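Local coordinates for protein Zgc:56074 (Danio rerio, PDB 3E9D) that probably hydrolyses fructose 2,6-bisphosphate and fructose 1,6-bisphosphate by a phosphohistidine mechanism, lowering glycolytic flux in favour of the pentose phosphate pathway, at residues Lys47-Thr52 with Pro175-Met180; Phe223-His228 with Thr237-Val242. All coordinates share one frame; numbering follows the deposited sequence.

Interaction 1: residues Lys47-Thr52 with Pro175-Met180; sequences KDLHFT and PVHALM
Thr52 turns OG1 between its own backbone N and carbonyl carbon (chi1 53°), and His177 sets CG anti to its N (chi1 -163°), its imidazole lying beside the ring of Phe51. The rings meet edge to face, planes at 86°: Phe51 brings its CE1 edge over one face of His177, 3.6 Å from NE2, while that nitrogen is hydrogen-bonded to Thr7. The phenyl is itself sandwiched, with Leu179 CB over one face, 4.1 Å from the ring centroid in a CH-pi contact, and Leu49 CB over the opposite face. Here the loop between helix 33-45 and strand 53-56 meets the start of strand 177-182, whose neighbours in the mixed sheet of this histidine phosphatase fold are strands 2-10 and 53-56. Two bonds join the segments: His177 N gives a nearly straight one to the side-chain Thr52 OG1 at 3.1 Å, and Thr52 N returns a weak, bent one to His177 O at 2.9 Å. An alanine here would probably leave His177 N, in a buried residue, without this acceptor. Toward the exposed end, one water lies 2.7 Å from both His50 O and Pro175 O, and a second links His50 ND1 to the same Pro175 carbonyl.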
loop_
_atom_site.group_PDB
_atom_site.type_symbol
_atom_site.label_atom_id
_atom_site.label_comp_id
_atom_site.label_asym_id
_atom_site.label_seq_id
_atom_site.Cartn_x
_atom_site.Cartn_y
_atom_site.Cartn_z
ATOM N N LYS A 47 12.857 -3.849 -10.422
ATOM C CA LYS A 47 14.258 -4.202 -10.149
ATOM C C LYS A 47 15.241 -3.052 -10.272
ATOM O O LYS A 47 16.295 -3.083 -9.633
ATOM C CB LYS A 47 14.724 -5.395 -11.009
ATOM C CG LYS A 47 15.004 -5.088 -12.482
ATOM C CD LYS A 47 15.553 -6.355 -13.162
ATOM C CE LYS A 47 15.813 -6.236 -14.659
ATOM N NZ LYS A 47 15.622 -4.907 -15.260
ATOM N N ASP A 48 14.898 -2.052 -11.092
ATOM C CA ASP A 48 15.792 -0.924 -11.349
ATOM C C ASP A 48 15.515 0.277 -10.444
ATOM O O ASP A 48 16.099 1.352 -10.640
ATOM C CB ASP A 48 15.722 -0.480 -12.825
ATOM C CG ASP A 48 16.069 -1.614 -13.796
ATOM O OD1 ASP A 48 17.192 -2.157 -13.714
ATOM O OD2 ASP A 48 15.207 -1.978 -14.625
ATOM N N LEU A 49 14.623 0.107 -9.471
ATOM C CA LEU A 49 14.339 1.183 -8.503
ATOM C C LEU A 49 15.145 0.980 -7.244
ATOM O O LEU A 49 15.270 -0.140 -6.760
ATOM C CB LEU A 49 12.847 1.239 -8.149
ATOM C CG LEU A 49 11.947 1.582 -9.338
ATOM C CD1 LEU A 49 10.472 1.212 -9.079
ATOM C CD2 LEU A 49 12.102 3.058 -9.723
ATOM N N HIS A 50 15.692 2.065 -6.705
ATOM C CA HIS A 50 16.298 2.011 -5.380
ATOM C C HIS A 50 15.255 2.360 -4.320
ATOM O O HIS A 50 14.800 3.506 -4.212
ATOM C CB HIS A 50 17.509 2.944 -5.294
ATOM C CG HIS A 50 18.215 2.916 -3.973
ATOM N ND1 HIS A 50 18.904 4.004 -3.479
ATOM C CD2 HIS A 50 18.333 1.940 -3.040
ATOM C CE1 HIS A 50 19.419 3.700 -2.300
ATOM N NE2 HIS A 50 19.089 2.453 -2.010
ATOM N N PHE A 51 14.852 1.355 -3.556
ATOM C CA PHE A 51 14.025 1.594 -2.386
ATOM C C PHE A 51 14.932 1.868 -1.200
ATOM O O PHE A 51 15.647 0.987 -0.757
ATOM C CB PHE A 51 13.097 0.404 -2.137
ATOM C CG PHE A 51 12.170 0.115 -3.288
ATOM C CD1 PHE A 51 11.160 1.022 -3.629
ATOM C CD2 PHE A 51 12.313 -1.052 -4.044
ATOM C CE1 PHE A 51 10.289 0.765 -4.691
ATOM C CE2 PHE A 51 11.447 -1.330 -5.123
ATOM C CZ PHE A 51 10.432 -0.422 -5.446
ATOM N N THR A 52 14.926 3.116 -0.726
ATOM C CA THR A 52 15.714 3.528 0.445
ATOM C C THR A 52 15.101 3.001 1.723
ATOM O O THR A 52 15.767 2.889 2.748
ATOM C CB THR A 52 15.792 5.073 0.541
ATOM O OG1 THR A 52 14.463 5.620 0.493
ATOM C CG2 THR A 52 16.611 5.659 -0.629
ATOM N N PRO A 175 14.764 10.555 -5.551
ATOM C CA PRO A 175 15.664 9.512 -5.048
ATOM C C PRO A 175 15.196 8.850 -3.747
ATOM O O PRO A 175 15.495 7.674 -3.524
ATOM C CB PRO A 175 16.997 10.258 -4.824
ATOM C CG PRO A 175 16.637 11.716 -4.723
ATOM C CD PRO A 175 15.408 11.887 -5.584
ATOM N N VAL A 176 14.462 9.572 -2.902
ATOM C CA VAL A 176 13.956 8.983 -1.662
ATOM C C VAL A 176 12.659 8.213 -1.960
ATOM O O VAL A 176 11.695 8.766 -2.482
ATOM C CB VAL A 176 13.767 10.044 -0.535
ATOM C CG1 VAL A 176 13.247 9.377 0.733
ATOM C CG2 VAL A 176 15.098 10.750 -0.233
ATOM N N HIS A 177 12.650 6.920 -1.673
ATOM C CA HIS A 177 11.597 6.051 -2.218
ATOM C C HIS A 177 11.337 4.883 -1.291
ATOM O O HIS A 177 12.208 4.010 -1.116
ATOM C CB HIS A 177 12.008 5.531 -3.599
ATOM C CG HIS A 177 10.869 4.984 -4.413
ATOM N ND1 HIS A 177 10.833 5.078 -5.785
ATOM C CD2 HIS A 177 9.732 4.339 -4.052
ATOM C CE1 HIS A 177 9.720 4.523 -6.240
ATOM N NE2 HIS A 177 9.032 4.068 -5.207
ATOM N N ALA A 178 10.146 4.880 -0.688
ATOM C CA ALA A 178 9.739 3.823 0.230
ATOM C C ALA A 178 8.895 2.773 -0.485
ATOM O O ALA A 178 8.096 3.109 -1.364
ATOM C CB ALA A 178 8.960 4.411 1.405
ATOM N N LEU A 179 9.079 1.509 -0.099
ATOM C CA LEU A 179 8.219 0.409 -0.549
ATOM C C LEU A 179 7.346 -0.027 0.608
ATOM O O LEU A 179 7.824 -0.157 1.729
ATOM C CB LEU A 179 9.068 -0.772 -1.030
ATOM C CG LEU A 179 8.361 -2.078 -1.427
ATOM C CD1 LEU A 179 7.487 -1.819 -2.672
ATOM C CD2 LEU A 179 9.421 -3.177 -1.721
ATOM N N MET A 180 6.059 -0.239 0.345
ATOM C CA MET A 180 5.125 -0.667 1.372
ATOM C C MET A 180 4.462 -1.919 0.815
ATOM O O MET A 180 3.933 -1.892 -0.291
ATOM C CB MET A 180 4.097 0.448 1.659
ATOM C CG MET A 180 2.886 0.048 2.526
ATOM S SD MET A 180 1.625 1.388 2.607
ATOM C CE MET A 180 0.152 0.378 2.665
HETATM O O HOH W 1 15.210 5.875 -5.457
HETATM O O HOH W 2 18.163 6.693 -3.936
#

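Interaction 2: residues Phe223-His228 with Thr237-Val242; sequences FIFTIH and TRIQGV
The antiparallel hairpin of strands 220-230 and 233-246 supplies this contact, at one margin of the sheet. Ile224 and Gln240 form a hydrogen-bonded pair, where Ile224 N reaches Gln240 O and Gln240 N reaches Ile224 O, both at 2.8 Å. Further along, Thr226 N bonds Arg238 O, but Thr226 O faces two residues: it takes a bond from Thr237 N at 2.8 Å and a weak one from Arg238 N at 3.4 Å. On one side of the sheet, Ile239 fits between two phenylalanines, its CG2 3.8 Å from Phe223 CD1 and its CG1 3.9 Å from Phe225 CD1; both phenylalanines touch Leu194 of helix 184-197. The side bearing Ile224 is apolar near Val242, whose CG2 lies 3.7 Å from Ile224 CG1. At the other end, His228 holds CG beside its backbone N (chi1 -75°), where CG comes within 3.4 Å of Thr237 CG2; that methyl sits over one face of the imidazole in a CH-pi contact, the two side chains crossing at about a right angle. Thr237 and Arg238 set against the single Thr226 make a classic beta bulge, interrupting the regular pairing of this hairpin.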
loop_
_atom_site.group_PDB
_atom_site.type_symbol
_atom_site.label_atom_id
_atom_site.label_comp_id
_atom_site.label_asym_id
_atom_site.label_seq_id
_atom_site.Cartn_x
_atom_site.Cartn_y
_atom_site.Cartn_z
ATOM N N PHE A 223 2.314 6.956 -4.933
ATOM C CA PHE A 223 2.035 8.334 -4.558
ATOM C C PHE A 223 3.372 9.021 -4.284
ATOM O O PHE A 223 4.322 8.376 -3.836
ATOM C CB PHE A 223 1.166 8.423 -3.279
ATOM C CG PHE A 223 -0.252 7.943 -3.469
ATOM C CD1 PHE A 223 -1.282 8.859 -3.671
ATOM C CD2 PHE A 223 -0.558 6.578 -3.439
ATOM C CE1 PHE A 223 -2.608 8.426 -3.866
ATOM C CE2 PHE A 223 -1.881 6.131 -3.618
ATOM C CZ PHE A 223 -2.909 7.072 -3.835
ATOM N N ILE A 224 3.429 10.320 -4.576
ATOM C CA ILE A 224 4.545 11.156 -4.188
ATOM C C ILE A 224 4.072 12.102 -3.080
ATOM O O ILE A 224 3.049 12.811 -3.242
ATOM C CB ILE A 224 5.066 12.009 -5.384
ATOM C CG1 ILE A 224 5.204 11.172 -6.676
ATOM C CG2 ILE A 224 6.388 12.713 -5.001
ATOM C CD1 ILE A 224 6.104 9.928 -6.540
ATOM N N PHE A 225 4.810 12.116 -1.968
ATOM C CA PHE A 225 4.484 12.962 -0.812
ATOM C C PHE A 225 5.485 14.101 -0.690
ATOM O O PHE A 225 6.691 13.914 -0.876
ATOM C CB PHE A 225 4.579 12.151 0.481
ATOM C CG PHE A 225 3.508 11.111 0.637
ATOM C CD1 PHE A 225 2.399 11.368 1.445
ATOM C CD2 PHE A 225 3.604 9.879 -0.008
ATOM C CE1 PHE A 225 1.402 10.402 1.626
ATOM C CE2 PHE A 225 2.593 8.913 0.136
ATOM C CZ PHE A 225 1.499 9.170 0.965
ATOM N N THR A 226 4.985 15.283 -0.371
ATOM C CA THR A 226 5.857 16.361 0.072
ATOM C C THR A 226 5.452 16.706 1.495
ATOM O O THR A 226 4.275 16.981 1.763
ATOM C CB THR A 226 5.760 17.589 -0.841
ATOM O OG1 THR A 226 6.261 17.236 -2.138
ATOM C CG2 THR A 226 6.587 18.739 -0.281
ATOM N N ILE A 227 6.423 16.663 2.400
ATOM C CA ILE A 227 6.154 16.878 3.814
ATOM C C ILE A 227 6.925 18.092 4.349
ATOM O O ILE A 227 8.074 18.343 3.933
ATOM C CB ILE A 227 6.384 15.611 4.674
ATOM C CG1 ILE A 227 7.829 15.127 4.594
ATOM C CG2 ILE A 227 5.415 14.448 4.249
ATOM C CD1 ILE A 227 8.172 14.020 5.654
ATOM N N HIS A 228 6.253 18.817 5.254
ATOM C CA HIS A 228 6.740 20.013 5.943
ATOM C C HIS A 228 6.686 19.789 7.453
ATOM O O HIS A 228 5.851 19.044 7.951
ATOM C CB HIS A 228 5.849 21.239 5.623
ATOM C CG HIS A 228 6.060 21.812 4.253
ATOM N ND1 HIS A 228 5.959 23.166 3.987
ATOM C CD2 HIS A 228 6.344 21.216 3.063
ATOM C CE1 HIS A 228 6.183 23.376 2.698
ATOM N NE2 HIS A 228 6.428 22.211 2.117
ATOM N N THR A 237 2.058 18.421 2.710
ATOM C CA THR A 237 1.498 19.590 2.060
ATOM C C THR A 237 1.004 19.236 0.649
ATOM O O THR A 237 0.056 19.840 0.154
ATOM C CB THR A 237 2.514 20.702 1.956
ATOM O OG1 THR A 237 3.718 20.172 1.409
ATOM C CG2 THR A 237 2.795 21.309 3.349
ATOM N N ARG A 238 1.655 18.263 0.016
ATOM C CA ARG A 238 1.226 17.791 -1.298
ATOM C C ARG A 238 1.278 16.267 -1.340
ATOM O O ARG A 238 2.237 15.667 -0.866
ATOM C CB ARG A 238 2.108 18.380 -2.386
ATOM C CG ARG A 238 1.711 17.966 -3.809
ATOM C CD ARG A 238 2.519 18.762 -4.820
ATOM N NE ARG A 238 2.343 20.193 -4.581
ATOM C CZ ARG A 238 3.126 21.148 -5.072
ATOM N NH1 ARG A 238 4.156 20.840 -5.851
ATOM N NH2 ARG A 238 2.865 22.420 -4.790
ATOM N N ILE A 239 0.214 15.664 -1.865
ATOM C CA ILE A 239 0.162 14.236 -2.157
ATOM C C ILE A 239 -0.227 14.122 -3.638
ATOM O O ILE A 239 -1.259 14.663 -4.068
ATOM C CB ILE A 239 -0.853 13.507 -1.239
ATOM C CG1 ILE A 239 -0.497 13.762 0.243
ATOM C CG2 ILE A 239 -0.906 12.003 -1.570
ATOM C CD1 ILE A 239 -1.550 13.314 1.237
ATOM N N GLN A 240 0.617 13.469 -4.426
ATOM C CA GLN A 240 0.353 13.306 -5.850
ATOM C C GLN A 240 0.165 11.827 -6.150
ATOM O O GLN A 240 1.091 11.028 -5.973
ATOM C CB GLN A 240 1.502 13.879 -6.701
ATOM C CG GLN A 240 1.426 13.532 -8.222
ATOM C CD GLN A 240 0.445 14.418 -8.997
ATOM O OE1 GLN A 240 0.505 15.639 -8.904
ATOM N NE2 GLN A 240 -0.459 13.800 -9.765
ATOM N N GLY A 241 -1.031 11.466 -6.609
ATOM C CA GLY A 241 -1.255 10.125 -7.119
ATOM C C GLY A 241 -0.546 9.966 -8.452
ATOM O O GLY A 241 -0.548 10.879 -9.265
ATOM N N VAL A 242 0.095 8.826 -8.672
ATOM C CA VAL A 242 0.760 8.571 -9.972
ATOM C C VAL A 242 0.034 7.458 -10.731
ATOM O O VAL A 242 -0.409 7.664 -11.858
ATOM C CB VAL A 242 2.276 8.267 -9.805
ATOM C CG1 VAL A 242 2.981 8.079 -11.153
ATOM C CG2 VAL A 242 2.976 9.381 -8.973
#

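From the N terminus, strand 2-10 is laid down first and comes to lie between the two contacts, pairing with strand 177-182 on one side and strand 220-230 on the other. Interaction 1 then closes a long excursion: 122 residues, 45 of them in helices, separate its segments. Helix 184-197 follows before interaction 2 closes a short hairpin with only eight residues between its segments. The two loops therefore run in series, neither nested nor crossed. The centres of interactions 1 and 2 lie about 15 Å apart, and the two do not touch. Interaction 1 ties the loop ahead of strand 53-56 to the sheet, while interaction 2 pairs strand 233-246, the outermost strand on that side, with strand 220-230.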